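Local atomic coordinates of starch synthase I (Hordeum vulgare, PDB entry 4HLN), a protein that belongs to the starch synthase family of plant glycosyltransferases, with a GT-B fold of two Rossmann-like domains facing each other across a cleft. Residues Ile189-Gly194 with Tyr239-Tyr244; Leu280-Arg285 with Gly317-Trp322. All blocks are in the same frame, centred on the assembly; numbering follows the deposited sequence.

Contact 1. Residues Ile189-Gly194 with Tyr239-Tyr244; sequences IPCFGG and YTLLCY
In the N-terminal Rossmann-like domain, the hairpin that joins edge strand 181-190 to strand 195-205 packs the end of its first strand and its turn on helix 235-252, with Ile-189 against Tyr-244 and Phe-192 against Thr-240. The hairpin assignment rests on the antiparallel pairing of the two strands, and the turn is closed by Cys-191 N bonding to Gly-194 O (3.0 Å). From the helix come Thr-240, Leu-241 and Tyr-244, residues i, i+1 and i+4 of a single flank.

Ile-189 uses both of its branches. With CG1 beside the backbone N (chi1 -53°), CG2 is anti to it, and that methyl lies over one face of the Tyr-244 ring, 3.8 Å from Ile-189 CG2 to the ring centroid and 25° off the normal. This is a CH-pi contact displaced to the CG side, where Ile-189 CG2 comes within 3.5 Å of Tyr-244 CG. The other branch of Ile-189 ends in CD1, 3.8 Å from Leu-241 CD2. Leu-241 CD2 also meets Cys-191 SG at 4.1 Å, so a single methyl serves two hairpin residues.

No hydrogen bond crosses the interface; its polar ends have partners outside it. Tyr-244 OH bonds to Leu-316 O, holding the far end of the ring whose face Ile-189 occupies. Thr-240 OG1 bonds to Gln-236 O, one helical turn earlier. The Phe-192 ring, which also stacks edge-to-face with Phe-237, meets Thr-240 with its rim: Phe-192 CE2 is 3.8 Å from Thr-240 OG1, near the ring plane, and Thr-240 CG2 lies in that plane.

Contact 2. Residues Leu280-Arg285 with Gly317-Trp322; sequences LAAKYR and GLPPEW
Pro-319 O is gripped twice, by Trp-322 N at 3.2 Å and by the hydroxyl of Tyr-313. The backbone bond spans three residues and closes the 3-10 turn at 320-322, while Tyr-313, whose side chain also touches Leu-318 and Trp-322, ties the turn to an earlier part of the same loop. At the end of this turn, Trp-322 sends its indole across to helix 276-284.

Ala-282 CB sits over one face of the five-membered ring of Trp-322, 3.4 Å from CB to the ring centroid and only 12° off the normal, which identifies a face-on CH-pi contact. With CG anti to the carbonyl carbon (chi1 -76°) and chi2 near 97°, the indole stands nearly square to the CA-CB-CG plane of Trp-322 and presents a face to Ala-282. The benzo end extends past Ala-282 to its neighbour: Trp-322 CH2 is 3.8 Å from Ala-281 CB. Leu-318 also touches the Ala-282 methyl, with Leu-318 CD2 at 4.1 Å from Ala-282 CB and Pro-319 a little farther off.

The helix widens here. Leu-280 O accepts Arg-285 N at 2.9 Å and, weakly, Tyr-284 N, and the stronger i to i+5 bond marks a pi-type turn. No hydrogen bond crosses between the segments; the contact is largely apolar. It sets a loop bearing a 3-10 turn on the C-terminal part of helix 276-284, the helix of a beta-alpha-beta crossover linking parallel strands 264-269 and 294-299 of the Rossmann-like domain.

From the N terminus, the chain passes through edge strand 181-190 and its hairpin turn, adds strands 195-205 and 208-214, and returns in helix 235-252, closing contact 1 across 44 intervening residues. Only then does contact 2 open, on helix 276-284, to close 31 residues later in the loop after strand 307-309. The two loops therefore follow in series, neither nested nor crossed. They still meet in space, with centres about 13 Å apart: Tyr-244 of contact 1 touches Lys-283 and Gly-317, one from each segment of contact 2. The edge hairpin, helices 235-252 and 276-284 and the loop after strand 307-309 therefore form one continuous packed region.

Contact 1. Residues Ile189-Gly194 with Tyr239-Tyr244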
ATOM      1  N   ILE A 189      -1.607  31.658  -5.204  1.00 47.23           N
ATOM      2  CA  ILE A 189      -2.352  30.764  -6.090  1.00 47.58           C
ATOM      3  C   ILE A 189      -3.707  31.349  -6.471  1.00 45.96           C
ATOM      4  O   ILE A 189      -4.564  31.565  -5.613  1.00 52.76           O
ATOM      5  CB  ILE A 189      -2.599  29.421  -5.406  1.00 45.44           C
ATOM      6  CG1 ILE A 189      -1.273  28.847  -4.883  1.00 45.00           C
ATOM      7  CG2 ILE A 189      -3.314  28.486  -6.354  1.00 35.39           C
ATOM      8  CD1 ILE A 189      -1.438  27.742  -3.827  1.00 46.06           C
ATOM      9  N   PRO A 190      -3.903  31.620  -7.763  1.00 52.08           N
ATOM     10  CA  PRO A 190      -5.209  32.115  -8.212  1.00 61.87           C
ATOM     11  C   PRO A 190      -6.189  30.943  -8.364  1.00 59.77           C
ATOM     12  O   PRO A 190      -6.009  30.059  -9.212  1.00 55.85           O
ATOM     13  CB  PRO A 190      -4.886  32.751  -9.567  1.00 39.21           C
ATOM     14  CG  PRO A 190      -3.781  31.861 -10.091  1.00 44.14           C
ATOM     15  CD  PRO A 190      -2.966  31.431  -8.882  1.00 43.95           C
ATOM     16  N   CYS A 191      -7.206  30.933  -7.511  1.00 51.37           N
ATOM     17  CA  CYS A 191      -8.238  29.906  -7.547  1.00 48.27           C
ATOM     18  C   CYS A 191      -9.297  30.233  -6.513  1.00 48.39           C
ATOM     19  O   CYS A 191      -9.124  31.137  -5.702  1.00 57.33           O
ATOM     20  CB  CYS A 191      -7.651  28.516  -7.275  1.00 48.51           C
ATOM     21  SG  CYS A 191      -6.995  28.274  -5.590  1.00 57.70           S
ATOM     22  N   PHE A 192     -10.395  29.493  -6.550  1.00 50.27           N
ATOM     23  CA  PHE A 192     -11.495  29.687  -5.611  1.00 51.47           C
ATOM     24  C   PHE A 192     -11.901  31.135  -5.402  1.00 61.88           C
ATOM     25  O   PHE A 192     -11.960  31.625  -4.262  1.00 58.05           O
ATOM     26  CB  PHE A 192     -11.196  28.989  -4.297  1.00 44.92           C
ATOM     27  CG  PHE A 192     -11.303  27.512  -4.403  1.00 58.70           C
ATOM     28  CD1 PHE A 192     -12.486  26.861  -4.035  1.00 44.82           C
ATOM     29  CD2 PHE A 192     -10.249  26.768  -4.936  1.00 45.52           C
ATOM     30  CE1 PHE A 192     -12.610  25.489  -4.163  1.00 31.56           C
ATOM     31  CE2 PHE A 192     -10.356  25.398  -5.060  1.00 52.98           C
ATOM     32  CZ  PHE A 192     -11.547  24.749  -4.672  1.00 53.74           C
ATOM     33  N   GLY A 193     -12.196  31.797  -6.522  1.00 66.38           N
ATOM     34  CA  GLY A 193     -12.694  33.160  -6.524  1.00 73.97           C
ATOM     35  C   GLY A 193     -11.760  34.100  -5.791  1.00 75.82           C
ATOM     36  O   GLY A 193     -12.158  34.797  -4.855  1.00 85.39           O
ATOM     37  N   GLY A 194     -10.505  34.110  -6.213  1.00 61.81           N
ATOM     38  CA  GLY A 194      -9.532  34.964  -5.582  1.00 65.84           C
ATOM     39  C   GLY A 194      -8.113  34.476  -5.731  1.00 69.95           C
ATOM     40  O   GLY A 194      -7.743  33.814  -6.716  1.00 64.13           O
ATOM     41  N   TYR A 239      -6.774  20.834  -0.851  1.00 33.82           N
ATOM     42  CA  TYR A 239      -5.871  19.966  -1.581  1.00 34.24           C
ATOM     43  C   TYR A 239      -5.536  20.478  -2.980  1.00 37.82           C
ATOM     44  O   TYR A 239      -4.519  20.115  -3.562  1.00 41.19           O
ATOM     45  CB  TYR A 239      -6.367  18.524  -1.523  1.00 35.95           C
ATOM     46  CG  TYR A 239      -6.269  18.049  -0.107  1.00 41.57           C
ATOM     47  CD1 TYR A 239      -7.398  17.875   0.678  1.00 37.07           C
ATOM     48  CD2 TYR A 239      -5.019  17.856   0.482  1.00 46.51           C
ATOM     49  CE1 TYR A 239      -7.284  17.472   2.015  1.00 37.37           C
ATOM     50  CE2 TYR A 239      -4.891  17.450   1.791  1.00 42.98           C
ATOM     51  CZ  TYR A 239      -6.025  17.254   2.560  1.00 45.67           C
ATOM     52  OH  TYR A 239      -5.872  16.851   3.873  1.00 41.17           O
ATOM     53  N   THR A 240      -6.381  21.367  -3.479  1.00 36.77           N
ATOM     54  CA  THR A 240      -6.047  22.191  -4.631  1.00 39.92           C
ATOM     55  C   THR A 240      -4.801  23.044  -4.329  1.00 41.96           C
ATOM     56  O   THR A 240      -3.887  23.135  -5.156  1.00 39.17           O
ATOM     57  CB  THR A 240      -7.258  23.082  -5.023  1.00 34.93           C
ATOM     58  OG1 THR A 240      -8.308  22.242  -5.506  1.00 40.29           O
ATOM     59  CG2 THR A 240      -6.914  24.077  -6.121  1.00 26.73           C
ATOM     60  N   LEU A 241      -4.759  23.649  -3.142  1.00 35.86           N
ATOM     61  CA  LEU A 241      -3.614  24.465  -2.755  1.00 37.43           C
ATOM     62  C   LEU A 241      -2.368  23.599  -2.739  1.00 42.69           C
ATOM     63  O   LEU A 241      -1.312  23.990  -3.262  1.00 37.47           O
ATOM     64  CB  LEU A 241      -3.810  25.087  -1.377  1.00 34.31           C
ATOM     65  CG  LEU A 241      -4.930  26.110  -1.237  1.00 45.21           C
ATOM     66  CD1 LEU A 241      -4.953  26.713   0.166  1.00 42.68           C
ATOM     67  CD2 LEU A 241      -4.824  27.188  -2.295  1.00 37.50           C
ATOM     68  N   LEU A 242      -2.517  22.416  -2.143  1.00 32.47           N
ATOM     69  CA  LEU A 242      -1.428  21.468  -2.020  1.00 31.74           C
ATOM     70  C   LEU A 242      -0.814  21.228  -3.384  1.00 42.72           C
ATOM     71  O   LEU A 242       0.404  21.218  -3.533  1.00 46.24           O
ATOM     72  CB  LEU A 242      -1.931  20.138  -1.459  1.00 26.52           C
ATOM     73  CG  LEU A 242      -0.824  19.090  -1.459  1.00 34.39           C
ATOM     74  CD1 LEU A 242       0.410  19.609  -0.695  1.00 34.03           C
ATOM     75  CD2 LEU A 242      -1.287  17.774  -0.898  1.00 40.00           C
ATOM     76  N   CYS A 243      -1.672  21.044  -4.383  1.00 34.49           N
ATOM     77  CA  CYS A 243      -1.223  20.631  -5.698  1.00 29.24           C
ATOM     78  C   CYS A 243      -0.509  21.747  -6.450  1.00 41.56           C
ATOM     79  O   CYS A 243       0.551  21.523  -7.018  1.00 42.33           O
ATOM     80  CB  CYS A 243      -2.392  20.067  -6.504  1.00 37.73           C
ATOM     81  SG  CYS A 243      -2.875  18.376  -6.009  1.00 44.42           S
ATOM     82  N   TYR A 244      -1.075  22.951  -6.440  1.00 37.40           N
ATOM     83  CA  TYR A 244      -0.391  24.103  -7.018  1.00 33.86           C
ATOM     84  C   TYR A 244       0.993  24.323  -6.378  1.00 42.12           C
ATOM     85  O   TYR A 244       1.988  24.561  -7.070  1.00 48.80           O
ATOM     86  CB  TYR A 244      -1.241  25.371  -6.872  1.00 27.26           C
ATOM     87  CG  TYR A 244      -2.276  25.548  -7.957  1.00 37.10           C
ATOM     88  CD1 TYR A 244      -1.924  26.085  -9.196  1.00 33.23           C
ATOM     89  CD2 TYR A 244      -3.615  25.186  -7.745  1.00 42.38           C
ATOM     90  CE1 TYR A 244      -2.856  26.256 -10.193  1.00 39.88           C
ATOM     91  CE2 TYR A 244      -4.565  25.346  -8.742  1.00 36.65           C
ATOM     92  CZ  TYR A 244      -4.177  25.879  -9.966  1.00 45.35           C
ATOM     93  OH  TYR A 244      -5.089  26.046 -10.973  1.00 39.40           O
TER

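Contact 2. Residues Leu280-Arg285 with Gly317-Trp322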
ATOM      1  N   LEU A 280       0.599  19.979 -14.476  1.00 31.94           N
ATOM      2  CA  LEU A 280       1.754  19.847 -15.356  1.00 39.67           C
ATOM      3  C   LEU A 280       1.309  19.959 -16.808  1.00 41.14           C
ATOM      4  O   LEU A 280       1.869  20.726 -17.591  1.00 43.19           O
ATOM      5  CB  LEU A 280       2.445  18.513 -15.133  1.00 33.07           C
ATOM      6  CG  LEU A 280       3.051  18.350 -13.747  1.00 35.13           C
ATOM      7  CD1 LEU A 280       3.657  16.975 -13.602  1.00 38.15           C
ATOM      8  CD2 LEU A 280       4.079  19.430 -13.494  1.00 29.96           C
ATOM      9  N   ALA A 281       0.270  19.205 -17.145  1.00 32.62           N
ATOM     10  CA  ALA A 281      -0.219  19.129 -18.511  1.00 27.96           C
ATOM     11  C   ALA A 281      -0.955  20.391 -18.993  1.00 36.29           C
ATOM     12  O   ALA A 281      -0.911  20.738 -20.176  1.00 41.68           O
ATOM     13  CB  ALA A 281      -1.095  17.907 -18.663  1.00 21.89           C
ATOM     14  N   ALA A 282      -1.610  21.091 -18.079  1.00 40.22           N
ATOM     15  CA  ALA A 282      -2.468  22.204 -18.458  1.00 42.42           C
ATOM     16  C   ALA A 282      -1.758  23.552 -18.332  1.00 45.30           C
ATOM     17  O   ALA A 282      -1.885  24.425 -19.189  1.00 47.53           O
ATOM     18  CB  ALA A 282      -3.755  22.183 -17.608  1.00 23.34           C
ATOM     19  N   LYS A 283      -1.018  23.714 -17.244  1.00 38.67           N
ATOM     20  CA  LYS A 283      -0.451  24.997 -16.898  1.00 40.83           C
ATOM     21  C   LYS A 283       1.035  25.141 -17.276  1.00 43.56           C
ATOM     22  O   LYS A 283       1.477  26.237 -17.593  1.00 44.90           O
ATOM     23  CB  LYS A 283      -0.713  25.274 -15.409  1.00 50.93           C
ATOM     24  CG  LYS A 283       0.284  26.193 -14.711  1.00 55.33           C
ATOM     25  CD  LYS A 283      -0.243  26.611 -13.328  1.00 63.19           C
ATOM     26  CE  LYS A 283       0.716  27.526 -12.579  1.00 54.43           C
ATOM     27  NZ  LYS A 283       1.156  28.664 -13.426  1.00 59.94           N
ATOM     28  N   TYR A 284       1.797  24.044 -17.281  1.00 38.81           N
ATOM     29  CA  TYR A 284       3.247  24.148 -17.491  1.00 36.48           C
ATOM     30  C   TYR A 284       3.783  23.702 -18.856  1.00 41.28           C
ATOM     31  O   TYR A 284       4.458  24.470 -19.542  1.00 40.50           O
ATOM     32  CB  TYR A 284       4.010  23.437 -16.377  1.00 30.27           C
ATOM     33  CG  TYR A 284       3.764  24.031 -15.005  1.00 37.56           C
ATOM     34  CD1 TYR A 284       4.530  25.090 -14.541  1.00 31.81           C
ATOM     35  CD2 TYR A 284       2.765  23.531 -14.169  1.00 37.12           C
ATOM     36  CE1 TYR A 284       4.317  25.650 -13.285  1.00 26.92           C
ATOM     37  CE2 TYR A 284       2.546  24.077 -12.911  1.00 31.11           C
ATOM     38  CZ  TYR A 284       3.335  25.138 -12.474  1.00 42.08           C
ATOM     39  OH  TYR A 284       3.145  25.697 -11.231  1.00 53.10           O
ATOM     40  N   ARG A 285       3.503  22.468 -19.250  1.00 33.00           N
ATOM     41  CA  ARG A 285       4.085  21.943 -20.486  1.00 34.41           C
ATOM     42  C   ARG A 285       3.707  22.720 -21.747  1.00 41.09           C
ATOM     43  O   ARG A 285       4.509  22.851 -22.662  1.00 46.40           O
ATOM     44  CB  ARG A 285       3.756  20.461 -20.662  1.00 20.25           C
ATOM     45  CG  ARG A 285       4.329  19.609 -19.585  1.00 27.64           C
ATOM     46  CD  ARG A 285       4.659  18.240 -20.095  1.00 33.51           C
ATOM     47  NE  ARG A 285       4.866  17.348 -18.964  1.00 49.95           N
ATOM     48  CZ  ARG A 285       3.925  16.554 -18.468  1.00 53.63           C
ATOM     49  NH1 ARG A 285       2.714  16.511 -19.018  1.00 60.31           N
ATOM     50  NH2 ARG A 285       4.211  15.785 -17.437  1.00 51.48           N
ATOM     51  N   GLY A 317      -9.286  26.970 -11.105  1.00 49.97           N
ATOM     52  CA  GLY A 317      -8.358  27.824 -11.823  1.00 42.10           C
ATOM     53  C   GLY A 317      -7.646  27.217 -13.030  1.00 44.06           C
ATOM     54  O   GLY A 317      -6.640  27.751 -13.477  1.00 52.36           O
ATOM     55  N   LEU A 318      -8.147  26.098 -13.543  1.00 48.84           N
ATOM     56  CA  LEU A 318      -7.676  25.534 -14.805  1.00 47.94           C
ATOM     57  C   LEU A 318      -8.444  26.123 -15.975  1.00 50.31           C
ATOM     58  O   LEU A 318      -9.526  26.672 -15.800  1.00 66.19           O
ATOM     59  CB  LEU A 318      -7.908  24.033 -14.824  1.00 52.42           C
ATOM     60  CG  LEU A 318      -7.174  23.190 -13.796  1.00 54.69           C
ATOM     61  CD1 LEU A 318      -7.843  21.835 -13.728  1.00 40.98           C
ATOM     62  CD2 LEU A 318      -5.706  23.060 -14.163  1.00 51.86           C
ATOM     63  N   PRO A 319      -7.904  25.989 -17.189  1.00 54.12           N
ATOM     64  CA  PRO A 319      -8.659  26.484 -18.351  1.00 52.59           C
ATOM     65  C   PRO A 319      -9.881  25.617 -18.675  1.00 48.93           C
ATOM     66  O   PRO A 319      -9.961  24.470 -18.274  1.00 50.85           O
ATOM     67  CB  PRO A 319      -7.630  26.435 -19.490  1.00 45.67           C
ATOM     68  CG  PRO A 319      -6.281  26.416 -18.789  1.00 44.12           C
ATOM     69  CD  PRO A 319      -6.519  25.626 -17.533  1.00 47.52           C
ATOM     70  N   PRO A 320     -10.840  26.171 -19.410  1.00 59.92           N
ATOM     71  CA  PRO A 320     -12.090  25.474 -19.727  1.00 53.79           C
ATOM     72  C   PRO A 320     -11.955  24.169 -20.518  1.00 45.07           C
ATOM     73  O   PRO A 320     -12.786  23.287 -20.320  1.00 54.23           O
ATOM     74  CB  PRO A 320     -12.849  26.516 -20.550  1.00 53.33           C
ATOM     75  CG  PRO A 320     -12.320  27.833 -20.034  1.00 48.53           C
ATOM     76  CD  PRO A 320     -10.862  27.568 -19.878  1.00 56.74           C
ATOM     77  N   GLU A 321     -10.957  24.054 -21.391  1.00 39.99           N
ATOM     78  CA  GLU A 321     -10.805  22.888 -22.269  1.00 43.97           C
ATOM     79  C   GLU A 321     -10.467  21.663 -21.465  1.00 47.96           C
ATOM     80  O   GLU A 321     -10.663  20.527 -21.919  1.00 63.77           O
ATOM     81  CB  GLU A 321      -9.680  23.100 -23.292  1.00 53.74           C
ATOM     82  CG  GLU A 321      -9.617  24.501 -23.863  1.00 73.86           C
ATOM     83  CD  GLU A 321      -8.846  25.449 -22.966  1.00 85.04           C
ATOM     84  OE1 GLU A 321      -7.666  25.151 -22.675  1.00 81.08           O
ATOM     85  OE2 GLU A 321      -9.420  26.482 -22.550  1.00 89.54           O
ATOM     86  N   TRP A 322      -9.949  21.906 -20.266  1.00 29.74           N
ATOM     87  CA  TRP A 322      -9.493  20.829 -19.397  1.00 51.79           C
ATOM     88  C   TRP A 322     -10.592  20.156 -18.603  1.00 52.18           C
ATOM     89  O   TRP A 322     -10.362  19.112 -18.002  1.00 45.91           O
ATOM     90  CB  TRP A 322      -8.354  21.294 -18.488  1.00 39.58           C
ATOM     91  CG  TRP A 322      -7.121  21.363 -19.274  1.00 45.47           C
ATOM     92  CD1 TRP A 322      -6.584  22.469 -19.853  1.00 44.54           C
ATOM     93  CD2 TRP A 322      -6.289  20.260 -19.652  1.00 48.56           C
ATOM     94  NE1 TRP A 322      -5.444  22.131 -20.541  1.00 43.93           N
ATOM     95  CE2 TRP A 322      -5.241  20.781 -20.437  1.00 49.90           C
ATOM     96  CE3 TRP A 322      -6.314  18.886 -19.382  1.00 43.85           C
ATOM     97  CZ2 TRP A 322      -4.228  19.976 -20.969  1.00 43.95           C
ATOM     98  CZ3 TRP A 322      -5.302  18.085 -19.906  1.00 47.75           C
ATOM     99  CH2 TRP A 322      -4.271  18.635 -20.687  1.00 45.47           C
TER